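Local coordinates for glucoamylase (Thermoanaerobacterium thermosaccharolyticum, PDB 1LF6), which hydrolyses terminal alpha-1,4-linked glucose units from the non-reducing ends of starch-like chains, releasing beta-D-glucose, at residues I20-G25 against D224-N229; R117-K122 against E140-S145; M303-S308 against P651-H656. One frame throughout, in Å; residues are numbered along the deposited sequence.

Contact 1 of 3, residues I20-G25 against D224-N229; sequences ISAVNG and DSARGN
Ile-20 and Asp-224 meet mainly through polar atoms, and backbone bonds do most of the joining. The amide N of Asp-224 donates to Ile-20 O at 2.9 Å. Ala-22 N, two residues past Ile-20, donates to Ser-225 O at 2.8 Å. The two backbones run in the same sense here. A side-chain bond adds to these. Asp-224 OD2 takes the N-H of Ile-20 at 3.2 Å, from above the carboxylate plane. With chi1 at 63°, Asp-224 CG lies between its own backbone N and carbonyl carbon, which sets it beside the backbone of Ile-20. The other oxygen, OD1, accepts from the amide of Asn-19. OD2 also comes within 2.7 Å of Ile-20 O. Both are acceptors, so this short approach is doubtful.

Segment 20-25 is loop, while 225-228 is a strand of the beta sandwich of the N-terminal domain. That strand pairs with strand 166-173, and the loop lies against part of it.

One water donates to Ala-22 O at 3.0 Å and to Ser-225 O at 3.3 Å. Ser-225 O therefore receives both an amide and a water.

Apolar contact is small. Ala-22 CB meets Ala-226 CB at 3.6 Å, and both methyls also touch Tyr-203 of strand 198-203. Ser-21 OG lies 3.8 Å from Ser-225 CB, a plain van der Waals touch.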
loop_
_atom_site.group_PDB
_atom_site.type_symbol
_atom_site.label_atom_id
_atom_site.label_comp_id
_atom_site.label_asym_id
_atom_site.label_seq_id
_atom_site.Cartn_x
_atom_site.Cartn_y
_atom_site.Cartn_z
ATOM N N ILE A 20 2.445 31.870 25.520
ATOM C CA ILE A 20 2.931 32.565 24.333
ATOM C C ILE A 20 2.449 31.880 23.051
ATOM O O ILE A 20 2.736 30.707 22.814
ATOM C CB ILE A 20 4.475 32.600 24.319
ATOM C CG1 ILE A 20 4.996 33.024 25.695
ATOM C CG2 ILE A 20 4.966 33.579 23.259
ATOM C CD1 ILE A 20 6.339 32.415 26.049
ATOM N N SER A 21 1.718 32.618 22.223
ATOM C CA SER A 21 1.213 32.071 20.973
ATOM C C SER A 21 2.181 32.354 19.835
ATOM O O SER A 21 2.861 33.381 19.828
ATOM C CB SER A 21 -0.153 32.672 20.643
ATOM O OG SER A 21 -1.084 32.396 21.668
ATOM N N ALA A 22 2.251 31.432 18.881
ATOM C CA ALA A 22 3.126 31.595 17.727
ATOM C C ALA A 22 2.630 32.798 16.925
ATOM O O ALA A 22 1.451 33.154 16.994
ATOM C CB ALA A 22 3.098 30.333 16.870
ATOM N N VAL A 23 3.526 33.420 16.164
ATOM C CA VAL A 23 3.164 34.592 15.378
ATOM C C VAL A 23 3.369 34.417 13.877
ATOM O O VAL A 23 4.122 33.551 13.434
ATOM C CB VAL A 23 3.979 35.825 15.829
ATOM C CG1 VAL A 23 3.631 36.185 17.262
ATOM C CG2 VAL A 23 5.464 35.532 15.708
ATOM N N ASN A 24 2.687 35.257 13.103
ATOM C CA ASN A 24 2.787 35.247 11.645
ATOM C C ASN A 24 2.379 33.926 11.001
ATOM O O ASN A 24 3.088 33.405 10.141
ATOM C CB ASN A 24 4.213 35.602 11.216
ATOM C CG ASN A 24 4.680 36.920 11.797
ATOM O OD1 ASN A 24 4.022 37.954 11.635
ATOM N ND2 ASN A 24 5.824 36.897 12.472
ATOM N N GLY A 25 1.238 33.392 11.420
ATOM C CA GLY A 25 0.757 32.149 10.851
ATOM C C GLY A 25 0.089 32.418 9.518
ATOM O O GLY A 25 0.171 33.534 9.008
ATOM N N ASP A 224 3.705 27.992 22.746
ATOM C CA ASP A 224 2.919 26.886 23.274
ATOM C C ASP A 224 1.520 26.874 22.676
ATOM O O ASP A 224 0.609 26.241 23.212
ATOM C CB ASP A 224 2.845 26.959 24.809
ATOM C CG ASP A 224 2.146 28.217 25.317
ATOM O OD1 ASP A 224 2.191 28.457 26.543
ATOM O OD2 ASP A 224 1.548 28.961 24.510
ATOM N N SER A 225 1.361 27.565 21.552
ATOM C CA SER A 225 0.073 27.647 20.873
ATOM C C SER A 225 0.240 28.091 19.421
ATOM O O SER A 225 1.059 28.958 19.116
ATOM C CB SER A 225 -0.837 28.631 21.616
ATOM O OG SER A 225 -2.080 28.792 20.959
ATOM N N ALA A 226 -0.539 27.487 18.527
ATOM C CA ALA A 226 -0.489 27.815 17.103
ATOM C C ALA A 226 -1.570 27.046 16.347
ATOM O O ALA A 226 -2.051 26.013 16.824
ATOM C CB ALA A 226 0.888 27.480 16.534
ATOM N N ARG A 227 -1.961 27.555 15.179
ATOM C CA ARG A 227 -2.978 26.893 14.364
ATOM C C ARG A 227 -2.757 27.129 12.877
ATOM O O ARG A 227 -2.747 28.267 12.411
ATOM C CB ARG A 227 -4.386 27.355 14.758
ATOM C CG ARG A 227 -5.483 26.623 14.002
ATOM C CD ARG A 227 -6.832 26.769 14.667
ATOM N NE ARG A 227 -7.278 28.154 14.698
ATOM C CZ ARG A 227 -8.399 28.560 15.282
ATOM N NH1 ARG A 227 -9.187 27.680 15.884
ATOM N NH2 ARG A 227 -8.732 29.845 15.263
ATOM N N GLY A 228 -2.585 26.033 12.144
ATOM C CA GLY A 228 -2.355 26.093 10.711
ATOM C C GLY A 228 -1.388 24.980 10.355
ATOM O O GLY A 228 -1.504 23.869 10.884
ATOM N N ASN A 229 -0.454 25.255 9.450
ATOM C CA ASN A 229 0.552 24.262 9.088
ATOM C C ASN A 229 1.641 24.408 10.141
ATOM O O ASN A 229 2.574 25.192 9.992
ATOM C CB ASN A 229 1.123 24.523 7.692
ATOM C CG ASN A 229 0.273 23.909 6.593
ATOM O OD1 ASN A 229 -0.746 24.465 6.193
ATOM N ND2 ASN A 229 0.685 22.741 6.112
HETATM O O HOH W 1 -0.704 31.118 17.378
#

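Contact 2 of 3, residues R117-K122 against E140-S145; sequences RYRITK and EALEGS
Tyr-118 pairs with Ala-141 and Arg-119 with Glu-140 in antiparallel register, the touching parts running 165° apart. They belong to the beta hairpin of strands 118-126 and 132-141, in the N-terminal beta sandwich. Arg-119 and Glu-140 form the hydrogen-bonded pair. Glu-140 N donates to Arg-119 O at 2.9 Å, and the return bond from Arg-119 N is weak. Beyond Ala-141 the chain turns. Arg-117 O then accepts two amides from the same face of its plane, Leu-142 N at 2.8 Å and Glu-143 N at 3.3 Å.

Arg-119 and Glu-140 also carry the main side-chain contact. Arg-119 CG is anti to its backbone N (chi1 -180°), which sets CG 4.1 Å from Glu-140 OE2. NH2 forms a salt bridge with Glu-140 OE2 at 3.0 Å, meeting the oxygen from above the carboxylate plane. The guanidinium and carboxylate planes are 76° apart. Leu-142 CD2 sits over one guanidinium face, off centre, 3.6 Å from NH1 of Arg-119. An alanine in place of Arg-119 would probably leave the Glu-140 carboxylate without this ion-pair mate and Leu-142 CD2 without the flat group it lies on.

The side chains of Arg-117 and Glu-143 run alongside each other in a common direction, but their charged atoms do not meet. Arg-117 NE instead forms a salt bridge with Asp-113, and its guanidinium makes a cation-pi contact with Phe-85. Within this contact the Glu-143 carboxylate meets only the aliphatic part of the Arg-117 side chain, with Arg-117 CG 3.4 Å from Glu-143 OE1.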
loop_
_atom_site.group_PDB
_atom_site.type_symbol
_atom_site.label_atom_id
_atom_site.label_comp_id
_atom_site.label_asym_id
_atom_site.label_seq_id
_atom_site.Cartn_x
_atom_site.Cartn_y
_atom_site.Cartn_z
ATOM N N ARG A 117 29.431 12.246 12.245
ATOM C CA ARG A 117 29.539 12.941 13.519
ATOM C C ARG A 117 28.627 12.320 14.569
ATOM O O ARG A 117 28.961 12.292 15.753
ATOM C CB ARG A 117 29.201 14.423 13.336
ATOM C CG ARG A 117 30.127 15.131 12.353
ATOM C CD ARG A 117 29.629 16.517 11.982
ATOM N NE ARG A 117 28.253 16.483 11.488
ATOM C CZ ARG A 117 27.693 17.442 10.757
ATOM N NH1 ARG A 117 28.388 18.521 10.421
ATOM N NH2 ARG A 117 26.431 17.325 10.370
ATOM N N TYR A 118 27.479 11.813 14.133
ATOM C CA TYR A 118 26.531 11.204 15.056
ATOM C C TYR A 118 25.872 9.950 14.489
ATOM O O TYR A 118 26.071 9.588 13.328
ATOM C CB TYR A 118 25.437 12.206 15.433
ATOM C CG TYR A 118 24.564 12.607 14.267
ATOM C CD1 TYR A 118 24.908 13.681 13.446
ATOM C CD2 TYR A 118 23.416 11.878 13.953
ATOM C CE1 TYR A 118 24.127 14.021 12.338
ATOM C CE2 TYR A 118 22.631 12.207 12.847
ATOM C CZ TYR A 118 22.994 13.277 12.045
ATOM O OH TYR A 118 22.232 13.591 10.943
ATOM N N ARG A 119 25.076 9.301 15.332
ATOM C CA ARG A 119 24.350 8.096 14.957
ATOM C C ARG A 119 23.116 8.006 15.838
ATOM O O ARG A 119 23.200 8.158 17.056
ATOM C CB ARG A 119 25.217 6.853 15.171
ATOM C CG ARG A 119 24.529 5.546 14.800
ATOM C CD ARG A 119 25.238 4.368 15.434
ATOM N NE ARG A 119 26.598 4.220 14.931
ATOM C CZ ARG A 119 27.576 3.612 15.594
ATOM N NH1 ARG A 119 28.783 3.520 15.056
ATOM N NH2 ARG A 119 27.347 3.108 16.801
ATOM N N ILE A 120 21.965 7.776 15.220
ATOM C CA ILE A 120 20.724 7.657 15.970
ATOM C C ILE A 120 20.115 6.286 15.701
ATOM O O ILE A 120 19.955 5.885 14.547
ATOM C CB ILE A 120 19.709 8.753 15.564
ATOM C CG1 ILE A 120 20.298 10.141 15.836
ATOM C CG2 ILE A 120 18.412 8.576 16.342
ATOM C CD1 ILE A 120 19.366 11.293 15.489
ATOM N N THR A 121 19.790 5.566 16.767
ATOM C CA THR A 121 19.201 4.240 16.628
ATOM C C THR A 121 17.779 4.264 17.176
ATOM O O THR A 121 17.534 4.795 18.259
ATOM C CB THR A 121 20.033 3.188 17.387
ATOM O OG1 THR A 121 21.369 3.188 16.872
ATOM C CG2 THR A 121 19.426 1.797 17.221
ATOM N N LYS A 122 16.841 3.694 16.422
ATOM C CA LYS A 122 15.446 3.691 16.843
ATOM C C LYS A 122 14.799 2.309 16.896
ATOM O O LYS A 122 15.182 1.394 16.175
ATOM C CB LYS A 122 14.619 4.582 15.907
ATOM C CG LYS A 122 15.186 5.978 15.681
ATOM C CD LYS A 122 14.403 6.709 14.591
ATOM C CE LYS A 122 14.912 8.126 14.386
ATOM N NZ LYS A 122 14.172 8.834 13.296
ATOM N N GLU A 140 24.232 8.866 19.673
ATOM C CA GLU A 140 25.643 8.553 19.872
ATOM C C GLU A 140 26.535 9.563 19.174
ATOM O O GLU A 140 26.362 9.842 17.991
ATOM C CB GLU A 140 25.987 7.171 19.316
ATOM C CG GLU A 140 25.235 6.009 19.921
ATOM C CD GLU A 140 25.744 4.685 19.387
ATOM O OE1 GLU A 140 26.841 4.264 19.807
ATOM O OE2 GLU A 140 25.062 4.075 18.537
ATOM N N ALA A 141 27.498 10.105 19.908
ATOM C CA ALA A 141 28.433 11.059 19.331
ATOM C C ALA A 141 29.585 10.257 18.737
ATOM O O ALA A 141 30.388 9.684 19.476
ATOM C CB ALA A 141 28.948 12.007 20.404
ATOM N N LEU A 142 29.656 10.200 17.409
ATOM C CA LEU A 142 30.719 9.455 16.740
ATOM C C LEU A 142 32.048 10.186 16.862
ATOM O O LEU A 142 33.076 9.576 17.153
ATOM C CB LEU A 142 30.374 9.221 15.265
ATOM C CG LEU A 142 29.183 8.295 14.995
ATOM C CD1 LEU A 142 29.048 8.061 13.498
ATOM C CD2 LEU A 142 29.380 6.969 15.719
ATOM N N GLU A 143 32.032 11.494 16.632
ATOM C CA GLU A 143 33.249 12.278 16.761
ATOM C C GLU A 143 33.006 13.333 17.833
ATOM O O GLU A 143 31.917 13.902 17.917
ATOM C CB GLU A 143 33.621 12.940 15.428
ATOM C CG GLU A 143 32.919 14.257 15.141
ATOM C CD GLU A 143 33.424 14.916 13.870
ATOM O OE1 GLU A 143 33.094 16.099 13.634
ATOM O OE2 GLU A 143 34.148 14.246 13.102
ATOM N N GLY A 144 34.014 13.579 18.664
ATOM C CA GLY A 144 33.868 14.563 19.719
ATOM C C GLY A 144 33.074 14.010 20.885
ATOM O O GLY A 144 33.005 12.799 21.076
ATOM N N SER A 145 32.463 14.897 21.660
ATOM C CA SER A 145 31.684 14.491 22.821
ATOM C C SER A 145 30.194 14.733 22.625
ATOM O O SER A 145 29.792 15.570 21.816
ATOM C CB SER A 145 32.174 15.249 24.056
ATOM O OG SER A 145 31.375 14.976 25.192
HETATM O O HOH W 2 22.934 5.260 17.848
#

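Contact 3 of 3, residues M303-S308 against P651-H656; sequences MILKAS and PLNWAH
The imidazole of His-656 has Ile-304 CD1 over one face. The methyl is 4.2 Å from the ring centroid and 18° off the ring normal, a CH-pi contact. It is displaced toward the rim, above the side of the ring that carries CE1 and NE2. At the ring edge, His-656 ND1 is hydrogen-bonded to Ser-301 OG, which lies a turn earlier in the helix of Ile-304. The same helix thus meets the ring over a face and at one nitrogen.

The second flat group is the carboxamide of Asn-653. Its OD1 has Ile-304 CG2 at 3.6 Å. Its ND2 lies 3.1 Å from Ser-308 OG and is hydrogen-bonded to Ile-318 O, so the amide is anchored outside the two segments. Asn-653 CG is anti to its own carbonyl carbon (chi1 -65°), which sets CG 3.5 Å from Ser-308 OG. Ser-308 OG donates to Ile-304 O at 2.8 Å, a bond that ties this side chain, just past the helix end, back to the last turn of helix 296-306.

The remaining contacts are made by aliphatic groups. Ile-304 CG2 also reaches Pro-651 CG at 3.9 Å, so its two branches serve different partners. Pro-651 follows a cis peptide bond. The Leu-305 and Asn-653 side chains pass alongside one another, pointing oppositely. Leu-305 CD2 lies against the carbonyl oxygen of Asn-653, 3.4 Å from its O, and 3.8 Å from Asn-653 CB.

All six touching residues are buried. Val-40, on strand 39-42, touches both Ile-304 and Pro-651, which brings a strand of the N-terminal domain against this junction. The contact sets the C-terminal end of helix 296-306 against the start of helix 653-668, a helix-to-helix junction consistent with the (alpha/alpha) barrel of family GH15.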
loop_
_atom_site.group_PDB
_atom_site.type_symbol
_atom_site.label_atom_id
_atom_site.label_comp_id
_atom_site.label_asym_id
_atom_site.label_seq_id
_atom_site.Cartn_x
_atom_site.Cartn_y
_atom_site.Cartn_z
ATOM N N MET A 303 2.382 -10.353 6.606
ATOM C CA MET A 303 2.106 -9.454 7.722
ATOM C C MET A 303 1.643 -8.109 7.168
ATOM O O MET A 303 0.694 -7.501 7.681
ATOM C CB MET A 303 3.358 -9.254 8.580
ATOM C CG MET A 303 3.895 -10.545 9.184
ATOM S SD MET A 303 5.217 -10.303 10.388
ATOM C CE MET A 303 4.383 -10.682 11.821
ATOM N N ILE A 304 2.319 -7.650 6.121
ATOM C CA ILE A 304 1.966 -6.386 5.491
ATOM C C ILE A 304 0.510 -6.440 5.036
ATOM O O ILE A 304 -0.247 -5.496 5.260
ATOM C CB ILE A 304 2.886 -6.078 4.279
ATOM C CG1 ILE A 304 4.286 -5.722 4.773
ATOM C CG2 ILE A 304 2.301 -4.936 3.442
ATOM C CD1 ILE A 304 5.277 -5.465 3.659
ATOM N N LEU A 305 0.110 -7.547 4.414
ATOM C CA LEU A 305 -1.270 -7.688 3.955
ATOM C C LEU A 305 -2.191 -7.687 5.166
ATOM O O LEU A 305 -3.191 -6.973 5.210
ATOM C CB LEU A 305 -1.447 -8.993 3.164
ATOM C CG LEU A 305 -0.644 -9.101 1.864
ATOM C CD1 LEU A 305 -0.970 -10.415 1.171
ATOM C CD2 LEU A 305 -0.964 -7.913 0.945
ATOM N N LYS A 306 -1.831 -8.492 6.159
ATOM C CA LYS A 306 -2.607 -8.596 7.384
ATOM C C LYS A 306 -2.784 -7.216 8.015
ATOM O O LYS A 306 -3.845 -6.892 8.537
ATOM C CB LYS A 306 -1.888 -9.526 8.362
ATOM C CG LYS A 306 -2.770 -10.601 8.942
ATOM C CD LYS A 306 -3.834 -10.013 9.821
ATOM C CE LYS A 306 -4.815 -11.074 10.298
ATOM N NZ LYS A 306 -5.797 -10.432 11.199
ATOM N N ALA A 307 -1.729 -6.411 7.958
ATOM C CA ALA A 307 -1.743 -5.068 8.529
ATOM C C ALA A 307 -2.425 -4.023 7.641
ATOM O O ALA A 307 -2.483 -2.847 8.007
ATOM C CB ALA A 307 -0.314 -4.628 8.832
ATOM N N SER A 308 -2.953 -4.444 6.493
ATOM C CA SER A 308 -3.601 -3.504 5.569
ATOM C C SER A 308 -5.125 -3.496 5.647
ATOM O O SER A 308 -5.801 -2.916 4.792
ATOM C CB SER A 308 -3.160 -3.796 4.131
ATOM O OG SER A 308 -1.769 -3.573 3.982
ATOM N N PRO A 651 4.158 -0.031 0.361
ATOM C CA PRO A 651 4.106 -1.332 -0.322
ATOM C C PRO A 651 2.868 -1.479 -1.206
ATOM O O PRO A 651 1.782 -1.040 -0.822
ATOM C CB PRO A 651 4.100 -2.330 0.844
ATOM C CG PRO A 651 3.430 -1.565 1.953
ATOM C CD PRO A 651 4.054 -0.188 1.821
ATOM N N LEU A 652 3.026 -2.072 -2.391
ATOM C CA LEU A 652 1.871 -2.305 -3.262
ATOM C C LEU A 652 1.372 -3.675 -2.828
ATOM O O LEU A 652 1.977 -4.701 -3.148
ATOM C CB LEU A 652 2.263 -2.330 -4.749
ATOM C CG LEU A 652 1.085 -2.485 -5.722
ATOM C CD1 LEU A 652 0.181 -1.260 -5.630
ATOM C CD2 LEU A 652 1.579 -2.645 -7.146
ATOM N N ASN A 653 0.278 -3.683 -2.078
ATOM C CA ASN A 653 -0.278 -4.918 -1.545
ATOM C C ASN A 653 -0.528 -6.016 -2.568
ATOM O O ASN A 653 -0.280 -7.190 -2.294
ATOM C CB ASN A 653 -1.548 -4.605 -0.749
ATOM C CG ASN A 653 -1.255 -3.771 0.493
ATOM O OD1 ASN A 653 -0.137 -3.803 1.021
ATOM N ND2 ASN A 653 -2.249 -3.036 0.971
ATOM N N TRP A 654 -1.005 -5.639 -3.746
ATOM C CA TRP A 654 -1.257 -6.599 -4.808
ATOM C C TRP A 654 0.053 -7.288 -5.228
ATOM O O TRP A 654 0.072 -8.499 -5.503
ATOM C CB TRP A 654 -1.908 -5.867 -5.987
ATOM C CG TRP A 654 -2.273 -6.707 -7.170
ATOM C CD1 TRP A 654 -2.149 -8.063 -7.301
ATOM C CD2 TRP A 654 -2.784 -6.228 -8.416
ATOM N NE1 TRP A 654 -2.549 -8.457 -8.559
ATOM C CE2 TRP A 654 -2.943 -7.349 -9.263
ATOM C CE3 TRP A 654 -3.124 -4.957 -8.901
ATOM C CZ2 TRP A 654 -3.426 -7.233 -10.570
ATOM C CZ3 TRP A 654 -3.601 -4.842 -10.196
ATOM C CH2 TRP A 654 -3.749 -5.975 -11.017
ATOM N N ALA A 655 1.146 -6.530 -5.261
ATOM C CA ALA A 655 2.437 -7.095 -5.644
ATOM C C ALA A 655 2.944 -8.088 -4.590
ATOM O O ALA A 655 3.541 -9.111 -4.920
ATOM C CB ALA A 655 3.453 -5.982 -5.848
ATOM N N HIS A 656 2.720 -7.778 -3.320
ATOM C CA HIS A 656 3.139 -8.678 -2.254
ATOM C C HIS A 656 2.295 -9.942 -2.298
ATOM O O HIS A 656 2.788 -11.039 -2.034
ATOM C CB HIS A 656 3.022 -7.982 -0.898
ATOM C CG HIS A 656 4.203 -7.119 -0.573
ATOM N ND1 HIS A 656 5.417 -7.644 -0.181
ATOM C CD2 HIS A 656 4.385 -5.781 -0.668
ATOM C CE1 HIS A 656 6.298 -6.666 -0.055
ATOM N NE2 HIS A 656 5.698 -5.526 -0.345
#

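In the fold
Contacts 1 and 2 belong to the N-terminal beta domain, and contact 3 to the helical GH15 domain. Along the chain, contact 2 is nested inside the loop closed by contact 1, and contact 3 opens only after both have closed. Contacts 1 and 2 reach the same antiparallel sheet, yet their centres are about 33 Å apart. Contact 3 lies about 6 Å from the centre of the folded chain. Its centre is about 39 Å from that of contact 1 and about 34 Å from that of contact 2. Contact 2 is local to one hairpin, while contacts 1 and 3 join parts far apart in sequence. All three lie away from the probable catalytic residues, Glu-435 and Glu-438.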